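Local coordinates for mandelate racemase/muconate lactonizing enzyme, C-terminal domain protein (Paracoccus denitrificans, PDB 4DWD) that binds magnesium as a member of the enolase superfamily and may be a hydro-lyase, its substrate being uncertain, at residues 307-310 / 311-315; 111-114 / 115-118; 71-74 / 75-79; 269-272 / 273-276; 225-228 / 229-232. All coordinates share one frame; numbering follows the deposited sequence. Where two conformers were deposited one is given.

How the interactions relate
Interactions 1, 4 and 5 belong to the barrel domain, interactions 2 and 3 to the N-terminal domain. Interactions 1 and 2 (centres about 11 Å apart) meet across the domain boundary, Ser314 OG lying 3.3 Å from Tyr115 CB. Interaction 4 touches interaction 1 through Ile272 CD1, 3.6 Å from Ala308 O. Its Lys274 side chain is about 5 Å from that of Glu249, a calcium ligand in another structure of this protein but without metal here; the His228 side chain of interaction 5 is about 7 Å from it, and a bound magnesium ion is about 5 Å from the side chain of Val231 there. Interactions 2 and 3 both reach the second subunit, 3 and 5 the third.

Interaction 1 (307-310 / 311-315)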
loop_
_atom_site.group_PDB
_atom_site.type_symbol
_atom_site.label_atom_id
_atom_site.label_comp_id
_atom_site.label_asym_id
_atom_site.label_seq_id
_atom_site.Cartn_x
_atom_site.Cartn_y
_atom_site.Cartn_z
ATOM N N PHE B 307 5.449 40.631 -10.824
ATOM C CA PHE B 307 5.342 40.631 -12.278
ATOM C C PHE B 307 5.650 39.253 -12.862
ATOM O O PHE B 307 4.930 38.774 -13.738
ATOM C CB PHE B 307 6.234 41.718 -12.884
ATOM C CG PHE B 307 5.568 43.060 -12.966
ATOM C CD1 PHE B 307 5.304 43.800 -11.815
ATOM C CD2 PHE B 307 5.226 43.591 -14.196
ATOM C CE1 PHE B 307 4.694 45.038 -11.897
ATOM C CE2 PHE B 307 4.617 44.828 -14.290
ATOM C CZ PHE B 307 4.344 45.554 -13.134
ATOM N N ALA B 308 6.710 38.604 -12.377
ATOM C CA ALA B 308 6.996 37.242 -12.828
ATOM C C ALA B 308 5.817 36.310 -12.568
ATOM O O ALA B 308 5.403 35.546 -13.442
ATOM C CB ALA B 308 8.253 36.718 -12.152
ATOM N N ASN B 309 5.273 36.408 -11.361
ATOM C CA ASN B 309 4.130 35.600 -10.939
ATOM C C ASN B 309 2.924 35.782 -11.856
ATOM O O ASN B 309 2.333 34.791 -12.301
ATOM C CB ASN B 309 3.780 35.935 -9.481
ATOM C CG ASN B 309 2.839 34.924 -8.832
ATOM O OD1 ASN B 309 3.014 33.717 -8.964
ATOM N ND2 ASN B 309 1.849 35.426 -8.093
ATOM N N ILE B 310 2.557 37.033 -12.151
ATOM C CA ILE B 310 1.381 37.245 -13.016
ATOM C C ILE B 310 1.600 36.851 -14.492
ATOM O O ILE B 310 0.672 36.386 -15.145
ATOM C CB ILE B 310 0.728 38.643 -12.862
ATOM C CG1 ILE B 310 1.666 39.756 -13.351
ATOM C CG2 ILE B 310 0.243 38.850 -11.419
ATOM C CD1 ILE B 310 1.001 41.120 -13.409
ATOM N N HIS B 311 2.816 36.983 -15.021
ATOM C CA HIS B 311 3.059 36.430 -16.362
ATOM C C HIS B 311 2.795 34.942 -16.379
ATOM O O HIS B 311 2.120 34.432 -17.275
ATOM C CB HIS B 311 4.465 36.736 -16.860
ATOM C CG HIS B 311 4.622 38.132 -17.420
ATOM N ND1 HIS B 311 4.359 38.426 -18.713
ATOM C CD2 HIS B 311 5.024 39.323 -16.816
ATOM C CE1 HIS B 311 4.585 39.740 -18.929
ATOM N NE2 HIS B 311 4.992 40.289 -17.766
ATOM N N VAL B 312 3.331 34.221 -15.400
ATOM C CA VAL B 312 3.095 32.776 -15.336
ATOM C C VAL B 312 1.619 32.457 -15.113
ATOM O O VAL B 312 1.060 31.618 -15.795
ATOM C CB VAL B 312 3.979 32.104 -14.260
ATOM C CG1 VAL B 312 3.504 30.688 -13.932
ATOM C CG2 VAL B 312 5.436 32.090 -14.707
ATOM N N LEU B 313 0.977 33.140 -14.172
ATOM C CA LEU B 313 -0.437 32.824 -13.894
ATOM C C LEU B 313 -1.404 33.163 -15.030
ATOM O O LEU B 313 -2.461 32.540 -15.153
ATOM C CB LEU B 313 -0.887 33.432 -12.564
ATOM C CG LEU B 313 -0.258 32.680 -11.377
ATOM C CD1 LEU B 313 -0.484 33.430 -10.076
ATOM C CD2 LEU B 313 -0.791 31.252 -11.274
ATOM N N SER B 314 -1.028 34.124 -15.878
ATOM C CA SER B 314 -1.847 34.440 -17.043
ATOM C C SER B 314 -1.951 33.239 -17.985
ATOM O O SER B 314 -2.932 33.138 -18.744
ATOM C CB SER B 314 -1.303 35.669 -17.789
ATOM O OG SER B 314 -0.149 35.362 -18.559
ATOM N N THR B 315 -0.966 32.333 -17.912
ATOM C CA THR B 315 -0.895 31.153 -18.805
ATOM C C THR B 315 -1.608 29.924 -18.244
ATOM O O THR B 315 -1.721 28.912 -18.937
ATOM C CB THR B 315 0.562 30.722 -19.128
ATOM O OG1 THR B 315 1.138 30.027 -18.011
ATOM C CG2 THR B 315 1.434 31.914 -19.544
#
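Phe307 and His311 meet one turn apart on helix 304-314 in the barrel domain. The backbone does the regular work: His311 N bonds to Phe307 O, Val312 N to Ala308 O, Leu313 N to Asn309 O and Ser314 N to Ile310 O. Leu313 N to Asn309 O is the shortest at 2.8 Å, and Ser314 N to Ile310 O the most bent, with an N-H...O angle of 147°. Near the C-terminal end side-chain hydroxyls join in. Ser314 OG reaches back to His311 O (2.8 Å), while Val312 O takes two bonds from Thr315, from N and OG1.

The side-chain van der Waals contact is Leu313 CD1 on the Asn309 amide, 3.7 Å from both Asn309 OD1 and Asn309 ND2, so the methyl covers the amide rather than one end of it. With Asn309 CG anti to the backbone N (chi1 -166°), that amide is carried along the helix towards the leucine. Val323 of strand 323-325 touches both side chains from the barrel.

The His311 ring brings its edge to the helix, CD2 standing 3.1 Å from Phe307 O near the ring plane. Its nitrogens look outward: NE2 bonds to Leu355 O, and ND1 lies 3.1 Å from Tyr115 N, a probable hydrogen bond. A carbonyl at one nitrogen and an N-H at the other imply that the ring is probably neutral, with its proton on NE2.

Interaction 2 (111-114 / 115-118)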
loop_
_atom_site.group_PDB
_atom_site.type_symbol
_atom_site.label_atom_id
_atom_site.label_comp_id
_atom_site.label_asym_id
_atom_site.label_seq_id
_atom_site.Cartn_x
_atom_site.Cartn_y
_atom_site.Cartn_z
ATOM N N GLY B 111 11.264 41.418 -28.331
ATOM C CA GLY B 111 10.161 42.371 -28.453
ATOM C C GLY B 111 8.788 41.865 -28.046
ATOM O O GLY B 111 7.783 42.245 -28.650
ATOM N N GLN B 112 8.725 41.022 -27.012
ATOM C CA GLN B 112 7.461 40.402 -26.607
ATOM C C GLN B 112 7.335 40.384 -25.097
ATOM O O GLN B 112 8.332 40.154 -24.393
ATOM C CB GLN B 112 7.377 38.955 -27.106
ATOM C CG GLN B 112 7.317 38.801 -28.624
ATOM C CD GLN B 112 6.040 39.365 -29.222
ATOM O OE1 GLN B 112 4.999 39.421 -28.560
ATOM N NE2 GLN B 112 6.104 39.765 -30.488
ATOM N N PRO B 113 6.110 40.604 -24.583
ATOM C CA PRO B 113 5.893 40.337 -23.163
ATOM C C PRO B 113 6.120 38.853 -22.871
ATOM O O PRO B 113 5.881 38.004 -23.730
ATOM C CB PRO B 113 4.415 40.681 -22.958
ATOM C CG PRO B 113 3.791 40.578 -24.304
ATOM C CD PRO B 113 4.865 40.946 -25.293
ATOM N N ILE B 114 6.558 38.547 -21.659
ATOM C CA ILE B 114 6.859 37.168 -21.299
ATOM C C ILE B 114 5.674 36.222 -21.545
ATOM O O ILE B 114 5.873 35.139 -22.079
ATOM C CB ILE B 114 7.425 37.087 -19.868
ATOM C CG1 ILE B 114 8.856 37.638 -19.889
ATOM C CG2 ILE B 114 7.413 35.657 -19.336
ATOM C CD1 ILE B 114 9.377 38.028 -18.518
ATOM N N TYR B 115 4.440 36.629 -21.225
ATOM C CA TYR B 115 3.308 35.713 -21.420
ATOM C C TYR B 115 3.096 35.308 -22.884
ATOM O O TYR B 115 2.610 34.208 -23.152
ATOM C CB TYR B 115 2.010 36.264 -20.822
ATOM C CG TYR B 115 1.425 37.487 -21.510
ATOM C CD1 TYR B 115 0.604 37.356 -22.640
ATOM C CD2 TYR B 115 1.653 38.766 -21.008
ATOM C CE1 TYR B 115 0.053 38.473 -23.262
ATOM C CE2 TYR B 115 1.101 39.887 -21.615
ATOM C CZ TYR B 115 0.310 39.735 -22.738
ATOM O OH TYR B 115 -0.222 40.858 -23.331
ATOM N N LYS B 116 3.456 36.190 -23.813
ATOM C CA LYS B 116 3.372 35.852 -25.233
ATOM C C LYS B 116 4.387 34.767 -25.546
ATOM O O LYS B 116 4.055 33.772 -26.194
ATOM C CB LYS B 116 3.573 37.090 -26.116
ATOM C CG LYS B 116 2.338 37.975 -26.188
ATOM C CD LYS B 116 1.329 37.390 -27.159
ATOM C CE LYS B 116 0.036 38.186 -27.177
ATOM N NZ LYS B 116 -0.932 37.607 -28.148
ATOM N N LEU B 117 5.605 34.932 -25.029
ATOM C CA LEU B 117 6.660 33.919 -25.205
ATOM C C LEU B 117 6.315 32.570 -24.571
ATOM O O LEU B 117 6.740 31.528 -25.064
ATOM C CB LEU B 117 8.005 34.436 -24.693
ATOM C CG LEU B 117 8.527 35.665 -25.461
ATOM C CD1 LEU B 117 9.814 36.162 -24.831
ATOM C CD2 LEU B 117 8.738 35.417 -26.956
ATOM N N LEU B 118 5.534 32.602 -23.494
ATOM C CA LEU B 118 5.087 31.381 -22.812
ATOM C C LEU B 118 3.884 30.694 -23.452
ATOM O O LEU B 118 3.367 29.721 -22.906
ATOM C CB LEU B 118 4.778 31.679 -21.350
ATOM C CG LEU B 118 5.961 32.128 -20.499
ATOM C CD1 LEU B 118 5.457 32.565 -19.139
ATOM C CD2 LEU B 118 6.985 31.021 -20.335
#
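Pro113 and Tyr115 pack together where one helix hands over to the next: a Schellman motif closes helix 90-110 at Gly111, and Pro113 is the N-cap residue of the short helix 114-117. Gly111 makes the turn with positive phi.

Gln112 follows in an extended stretch. Its chain is bent at chi2 (-66°), which brings OE1 to 3.7 Å from Lys116 CB, while Gln112 CB rests on Leu117 CD2. Lys116 runs on past the amide to the second subunit, where NZ forms salt bridges with Glu67 and Asp70 of that chain.

Pro113 is used on two sides. Its carbonyl oxygen takes weak bonds from both Lys116 N and Leu117 N, the opening bonds of the helix. Its ring lies alongside the lysine, Pro113 CG to Lys116 CG being 3.5 Å, and also over a face of Tyr115. In this CH-pi contact Pro113 CG is 4.1 Å from the ring centroid, displaced toward the rim. Tyr115 folds back to offer that face because CG lies between the backbone N and carbonyl carbon (chi1 68°). A serine in place of Tyr115 would probably leave the proline ring without this aromatic cover and open a gap next to Leu349 and Asp351.

Ile114 turns its side chain to Trp103 and His311. Ile114 O receives Leu118 N at 2.9 Å, and the two side chains run the same way, with Ile114 CG2 3.7 Å from Leu118 CD1.

Interaction 3 (71-74 / 75-79); sequences HAVL and LDRMM
His71, Ala72, Val73 and Leu74 each give their carbonyl oxygen to the N-H four residues on, in Leu75, Asp76, Arg77 and Met78, four consecutive i to i+4 bonds that make a regular alpha-helical turn; Asp76 N to Ala72 O is the shortest of these bonds at 2.8 Å.

Arg77 runs out alongside Val73. The arginine leaves the helix with CG anti to the backbone N (chi1 -168°), stays extended, then kinks at chi3 (-50°), and NH1 comes to 3.8 Å from Val73 CG1. Asp76 folds back over the preceding turn: its CG is 3.2 Å from Ala72 O, with both carboxylate oxygens at 3.5 Å from that carbonyl oxygen, a meeting of acceptors that carries no bond. Leu75 CG lies over His71 O at 3.4 Å, and CG of the selenomethionine Met78 is 3.5 Å from Leu74 O.

Helix 71-81 packs on two helices of the N-terminal domain. Leu74, Arg77 and Met78 touch Phe62 of helix 49-63, while His71 and Leu75 pack on Asp99 of helix 90-110. Val73, Asp76 and Arg77 face the second subunit, where Gly120 and Trp122 of that chain meet them.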
loop_
_atom_site.group_PDB
_atom_site.type_symbol
_atom_site.label_atom_id
_atom_site.label_comp_id
_atom_site.label_asym_id
_atom_site.label_seq_id
_atom_site.Cartn_x
_atom_site.Cartn_y
_atom_site.Cartn_z
ATOM N N HIS B 71 19.347 30.386 -21.214
ATOM C CA HIS B 71 19.055 30.443 -19.770
ATOM C C HIS B 71 18.868 29.103 -19.094
ATOM O O HIS B 71 19.349 28.904 -17.974
ATOM C CB HIS B 71 17.842 31.347 -19.494
ATOM C CG HIS B 71 16.534 30.796 -20.019
ATOM N ND1 HIS B 71 15.742 29.983 -19.295
ATOM C CD2 HIS B 71 15.905 30.959 -21.253
ATOM C CE1 HIS B 71 14.662 29.643 -20.027
ATOM N NE2 HIS B 71 14.765 30.247 -21.222
ATOM N N ALA B 72 18.167 28.173 -19.740
ATOM C CA ALA B 72 17.844 26.901 -19.090
ATOM C C ALA B 72 19.082 26.036 -18.921
ATOM O O ALA B 72 19.331 25.502 -17.839
ATOM C CB ALA B 72 16.751 26.153 -19.846
ATOM N N VAL B 73 19.866 25.899 -19.987
ATOM C CA VAL B 73 21.111 25.143 -19.903
ATOM C C VAL B 73 22.063 25.818 -18.906
ATOM O O VAL B 73 22.672 25.152 -18.074
ATOM C CB VAL B 73 21.780 24.983 -21.276
ATOM C CG1 VAL B 73 23.127 24.279 -21.156
ATOM C CG2 VAL B 73 20.872 24.209 -22.208
ATOM N N LEU B 74 22.179 27.144 -18.973
ATOM C CA LEU B 74 23.092 27.839 -18.058
ATOM C C LEU B 74 22.701 27.637 -16.603
ATOM O O LEU B 74 23.548 27.318 -15.771
ATOM C CB LEU B 74 23.141 29.337 -18.360
ATOM C CG LEU B 74 23.766 29.735 -19.688
ATOM C CD1 LEU B 74 23.426 31.182 -20.025
ATOM C CD2 LEU B 74 25.276 29.524 -19.640
ATOM N N LEU B 75 21.423 27.820 -16.294
ATOM C CA LEU B 75 20.996 27.758 -14.900
ATOM C C LEU B 75 20.825 26.332 -14.379
ATOM O O LEU B 75 20.999 26.089 -13.194
ATOM C CB LEU B 75 19.765 28.631 -14.648
ATOM C CG LEU B 75 20.053 30.120 -14.882
ATOM C CD1 LEU B 75 18.737 30.860 -14.737
ATOM C CD2 LEU B 75 21.105 30.680 -13.925
ATOM N N ASP B 76 20.526 25.376 -15.257
ATOM C CA ASP B 76 20.517 23.983 -14.809
ATOM C C ASP B 76 21.940 23.480 -14.584
ATOM O O ASP B 76 22.176 22.692 -13.658
ATOM C CB ASP B 76 19.738 23.074 -15.775
ATOM C CG ASP B 76 18.247 23.367 -15.781
ATOM O OD1 ASP B 76 17.783 24.224 -14.988
ATOM O OD2 ASP B 76 17.537 22.728 -16.582
ATOM N N ARG B 77 22.896 23.941 -15.402
ATOM C CA ARG B 77 24.305 23.662 -15.100
ATOM C C ARG B 77 24.674 24.250 -13.737
ATOM O O ARG B 77 25.305 23.583 -12.927
ATOM C CB ARG B 77 25.256 24.171 -16.185
ATOM C CG ARG B 77 26.673 23.632 -16.023
ATOM C CD ARG B 77 27.612 24.103 -17.121
ATOM N NE ARG B 77 27.067 23.911 -18.466
ATOM C CZ ARG B 77 27.081 22.766 -19.150
ATOM N NH1 ARG B 77 26.562 22.731 -20.371
ATOM N NH2 ARG B 77 27.602 21.658 -18.626
HETATM N N MSE B 78 24.255 25.490 -13.476
HETATM C CA MSE B 78 24.565 26.141 -12.197
HETATM C C MSE B 78 23.922 25.406 -11.046
HETATM O O MSE B 78 24.525 25.257 -9.984
HETATM C CB MSE B 78 24.109 27.598 -12.150
HETATM C CG MSE B 78 25.030 28.575 -12.857
HETATM SE SE MSE B 78 26.863 28.549 -12.148
HETATM C CE MSE B 78 26.682 28.304 -10.232
HETATM N N MSE B 79 22.693 24.933 -11.228
HETATM C CA MSE B 79 22.042 24.173 -10.144
HETATM C C MSE B 79 22.907 23.013 -9.794
HETATM O O MSE B 79 23.086 22.708 -8.622
HETATM C CB MSE B 79 20.592 23.666 -10.428
HETATM C CG MSE B 79 20.241 22.116 -10.351
HETATM SE SE MSE B 79 20.563 21.267 -8.577
HETATM C CE MSE B 79 21.428 19.581 -9.096
#

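Interaction 4 (269-272 / 273-276)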
loop_
_atom_site.group_PDB
_atom_site.type_symbol
_atom_site.label_atom_id
_atom_site.label_comp_id
_atom_site.label_asym_id
_atom_site.label_seq_id
_atom_site.Cartn_x
_atom_site.Cartn_y
_atom_site.Cartn_z
ATOM N N GLN B 269 1.722 25.449 -3.746
ATOM C CA GLN B 269 1.990 26.890 -3.721
ATOM C C GLN B 269 3.484 27.242 -3.713
ATOM O O GLN B 269 3.914 28.054 -2.899
ATOM C CB GLN B 269 1.331 27.492 -2.487
ATOM C CG GLN B 269 -0.117 27.069 -2.320
ATOM C CD GLN B 269 -0.728 27.745 -1.132
ATOM O OE1 GLN B 269 -0.616 27.250 -0.004
ATOM N NE2 GLN B 269 -1.368 28.886 -1.365
ATOM N N PRO B 270 4.274 26.661 -4.648
ATOM C CA PRO B 270 5.660 27.123 -4.701
ATOM C C PRO B 270 5.720 28.620 -5.093
ATOM O O PRO B 270 4.745 29.174 -5.627
ATOM C CB PRO B 270 6.271 26.237 -5.791
ATOM C CG PRO B 270 5.123 25.963 -6.723
ATOM C CD PRO B 270 3.920 25.829 -5.813
ATOM N N ASP B 271 6.861 29.252 -4.825
ATOM C CA ASP B 271 7.021 30.713 -4.971
ATOM C C ASP B 271 8.113 30.976 -5.991
ATOM O O ASP B 271 9.258 30.512 -5.833
ATOM C CB ASP B 271 7.377 31.326 -3.596
ATOM C CG ASP B 271 7.469 32.832 -3.607
ATOM O OD1 ASP B 271 7.937 33.419 -4.598
ATOM O OD2 ASP B 271 7.099 33.434 -2.572
ATOM N N ILE B 272 7.765 31.766 -7.004
ATOM C CA ILE B 272 8.644 32.068 -8.131
ATOM C C ILE B 272 9.985 32.740 -7.781
ATOM O O ILE B 272 10.937 32.655 -8.575
ATOM C CB ILE B 272 7.841 32.909 -9.176
ATOM C CG1 ILE B 272 8.441 32.856 -10.584
ATOM C CG2 ILE B 272 7.595 34.347 -8.703
ATOM C CD1 ILE B 272 7.371 33.109 -11.624
ATOM N N VAL B 273 10.060 33.416 -6.627
ATOM C CA VAL B 273 11.321 34.023 -6.193
ATOM C C VAL B 273 12.043 33.187 -5.146
ATOM O O VAL B 273 13.167 33.530 -4.734
ATOM C CB VAL B 273 11.173 35.490 -5.708
ATOM C CG1 VAL B 273 10.623 36.366 -6.813
ATOM C CG2 VAL B 273 10.326 35.619 -4.451
ATOM N N LYS B 274 11.414 32.085 -4.732
ATOM C CA LYS B 274 12.077 31.127 -3.837
ATOM C C LYS B 274 12.745 29.978 -4.585
ATOM O O LYS B 274 13.702 29.381 -4.085
ATOM C CB LYS B 274 11.093 30.541 -2.812
ATOM C CG LYS B 274 10.573 31.588 -1.838
ATOM C CD LYS B 274 9.652 30.926 -0.821
ATOM C CE LYS B 274 9.030 31.929 0.141
ATOM N NZ LYS B 274 10.042 32.474 1.098
HETATM N N MSE B 275 12.220 29.650 -5.758
HETATM C CA MSE B 275 12.691 28.498 -6.536
HETATM C C MSE B 275 12.220 28.668 -7.951
HETATM O O MSE B 275 11.162 29.272 -8.198
HETATM C CB MSE B 275 12.131 27.192 -5.936
HETATM C CG MSE B 275 10.601 27.069 -5.949
HETATM SE SE MSE B 275 9.920 26.268 -7.620
HETATM C CE MSE B 275 10.286 24.390 -7.178
ATOM N N GLY B 276 13.018 28.151 -8.884
ATOM C CA GLY B 276 12.578 27.940 -10.254
ATOM C C GLY B 276 12.511 29.139 -11.177
ATOM O O GLY B 276 12.826 29.030 -12.356
#
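Asp271 and Val273 form an Asx turn just after barrel strand 267-268: Val273 N bonds to Asp271 OD1 at 2.9 Å, close to straight at 165°. OD1 is met on its anti side, somewhat out of the carboxylate plane. The other oxygen, OD2, takes a hydrogen bond with His298 ND1, so both oxygens are engaged and the carboxylate is fixed in rotation. The pair recalls the His-Asp dyad of mandelate racemase, placed after the sixth and seventh barrel strands, and may play the same part here.

Asp271 holds CG anti to its own N (chi1 -176°), and its flank is lined by Lys274. The lysine runs extended as far as CE, crossing the aspartate with CD 3.6 Å from Asp271 CB; a bend at chi4 (-71°) then turns NZ off to Ser43 OG. The two charged ends are therefore near but not in contact, NZ being 4.8 Å from Asp271 OD2. Asp271 O accepts twice, from Lys274 N well above the carbonyl plane and from Met275 N almost in line with the C=O bond.

Ile272 goes to the helices instead, touching Ala308 and Val312 of helix 304-314 and Ile278 and Met281 of helix 277-291. With CG between the backbone N and carbonyl carbon and a bend at chi2, the selenomethionine Met275 brings SE to 4.1 Å from Pro270 CB.

Interaction 5 (225-228 / 229-232)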
loop_
_atom_site.group_PDB
_atom_site.type_symbol
_atom_site.label_atom_id
_atom_site.label_comp_id
_atom_site.label_asym_id
_atom_site.label_seq_id
_atom_site.Cartn_x
_atom_site.Cartn_y
_atom_site.Cartn_z
ATOM N N PRO B 225 -0.777 23.858 7.557
ATOM C CA PRO B 225 -1.217 23.600 8.939
ATOM C C PRO B 225 -0.130 23.084 9.901
ATOM O O PRO B 225 -0.131 23.463 11.079
ATOM C CB PRO B 225 -2.333 22.545 8.769
ATOM C CG PRO B 225 -2.126 21.962 7.400
ATOM C CD PRO B 225 -1.567 23.089 6.572
ATOM N N VAL B 226 0.759 22.211 9.415
ATOM C CA VAL B 226 1.796 21.606 10.266
ATOM C C VAL B 226 3.177 22.088 9.830
ATOM O O VAL B 226 3.301 22.769 8.808
ATOM C CB VAL B 226 1.705 20.055 10.262
ATOM C CG1 VAL B 226 0.317 19.625 10.722
ATOM C CG2 VAL B 226 2.038 19.462 8.884
ATOM N N GLN B 227 4.216 21.754 10.595
ATOM C CA GLN B 227 5.574 22.135 10.191
ATOM C C GLN B 227 5.876 21.598 8.792
ATOM O O GLN B 227 5.569 20.452 8.479
ATOM C CB GLN B 227 6.606 21.622 11.200
ATOM C CG GLN B 227 6.402 22.142 12.621
ATOM C CD GLN B 227 6.759 23.600 12.819
ATOM O OE1 GLN B 227 7.338 24.240 11.941
ATOM N NE2 GLN B 227 6.437 24.131 14.004
ATOM N N HIS B 228 6.509 22.421 7.961
ATOM C CA HIS B 228 6.689 22.070 6.549
ATOM C C HIS B 228 7.581 20.874 6.365
ATOM O O HIS B 228 7.474 20.182 5.359
ATOM C CB HIS B 228 7.243 23.269 5.769
ATOM C CG HIS B 228 8.747 23.331 5.755
ATOM N ND1 HIS B 228 9.466 23.797 6.795
ATOM C CD2 HIS B 228 9.664 22.924 4.792
ATOM C CE1 HIS B 228 10.777 23.689 6.518
ATOM N NE2 HIS B 228 10.898 23.150 5.289
ATOM N N TYR B 229 8.472 20.645 7.334
ATOM C CA TYR B 229 9.370 19.516 7.246
ATOM C C TYR B 229 8.662 18.161 7.358
ATOM O O TYR B 229 9.206 17.155 6.908
ATOM C CB TYR B 229 10.561 19.653 8.216
ATOM C CG TYR B 229 10.342 20.294 9.571
ATOM C CD1 TYR B 229 9.814 19.556 10.629
ATOM C CD2 TYR B 229 10.745 21.607 9.830
ATOM C CE1 TYR B 229 9.659 20.108 11.893
ATOM C CE2 TYR B 229 10.589 22.174 11.097
ATOM C CZ TYR B 229 10.043 21.422 12.125
ATOM O OH TYR B 229 9.885 21.970 13.390
ATOM N N HIS B 230 7.444 18.154 7.900
ATOM C CA HIS B 230 6.674 16.906 8.038
ATOM C C HIS B 230 5.811 16.714 6.812
ATOM O O HIS B 230 4.604 16.982 6.832
ATOM C CB HIS B 230 5.789 16.924 9.295
ATOM C CG HIS B 230 6.536 17.197 10.588
ATOM N ND1 HIS B 230 7.678 16.554 10.929
ATOM C CD2 HIS B 230 6.234 18.049 11.646
ATOM C CE1 HIS B 230 8.088 16.991 12.134
ATOM N NE2 HIS B 230 7.200 17.907 12.569
ATOM N N VAL B 231 6.418 16.228 5.734
ATOM C CA VAL B 231 5.717 16.107 4.460
ATOM C C VAL B 231 4.636 15.020 4.530
ATOM O O VAL B 231 3.515 15.196 4.032
ATOM C CB VAL B 231 6.711 15.836 3.312
ATOM C CG1 VAL B 231 5.972 15.602 1.997
ATOM C CG2 VAL B 231 7.655 17.016 3.152
ATOM N N GLY B 232 4.961 13.889 5.159
ATOM C CA GLY B 232 3.964 12.844 5.367
ATOM C C GLY B 232 2.756 13.355 6.132
ATOM O O GLY B 232 1.597 13.126 5.723
#
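Tyr229 presents one ring face to Gln227 in a type I turn, residues 227-230, that leads from barrel strand 221-223 into helix 231-240. In the conformer described, Gln227 CB sits over that face in a CH-pi contact, 3.7 Å from the centroid, and the glutamine amide is nearly parallel to the ring (8°). In the ring plane, at the edge, lies His230 CE1, while the face of His230 receives Tyr229 CD1. The edge of Tyr229 is turned to the His228 face in an offset edge-to-face pair, planes at 66° and centroids 5.6 Å apart. Over a face of His228 also comes Tyr229 N, 3.1 Å from His228 CG.

Arg167 holds the polar ends, bonding to Gln227 OE1 and His228 ND1, and Tyr229 OH bonds to His80 NE2 of the third subunit. An alanine at His228 would remove both the face that meets Tyr229 and the acceptor of Arg167 NH2, and would probably set the tyrosine ring freer to turn.

His230 is the N-cap residue, and the centre of an inverse gamma turn. The type I turn is closed by His230 N bonding to Gln227 O at 3.0 Å.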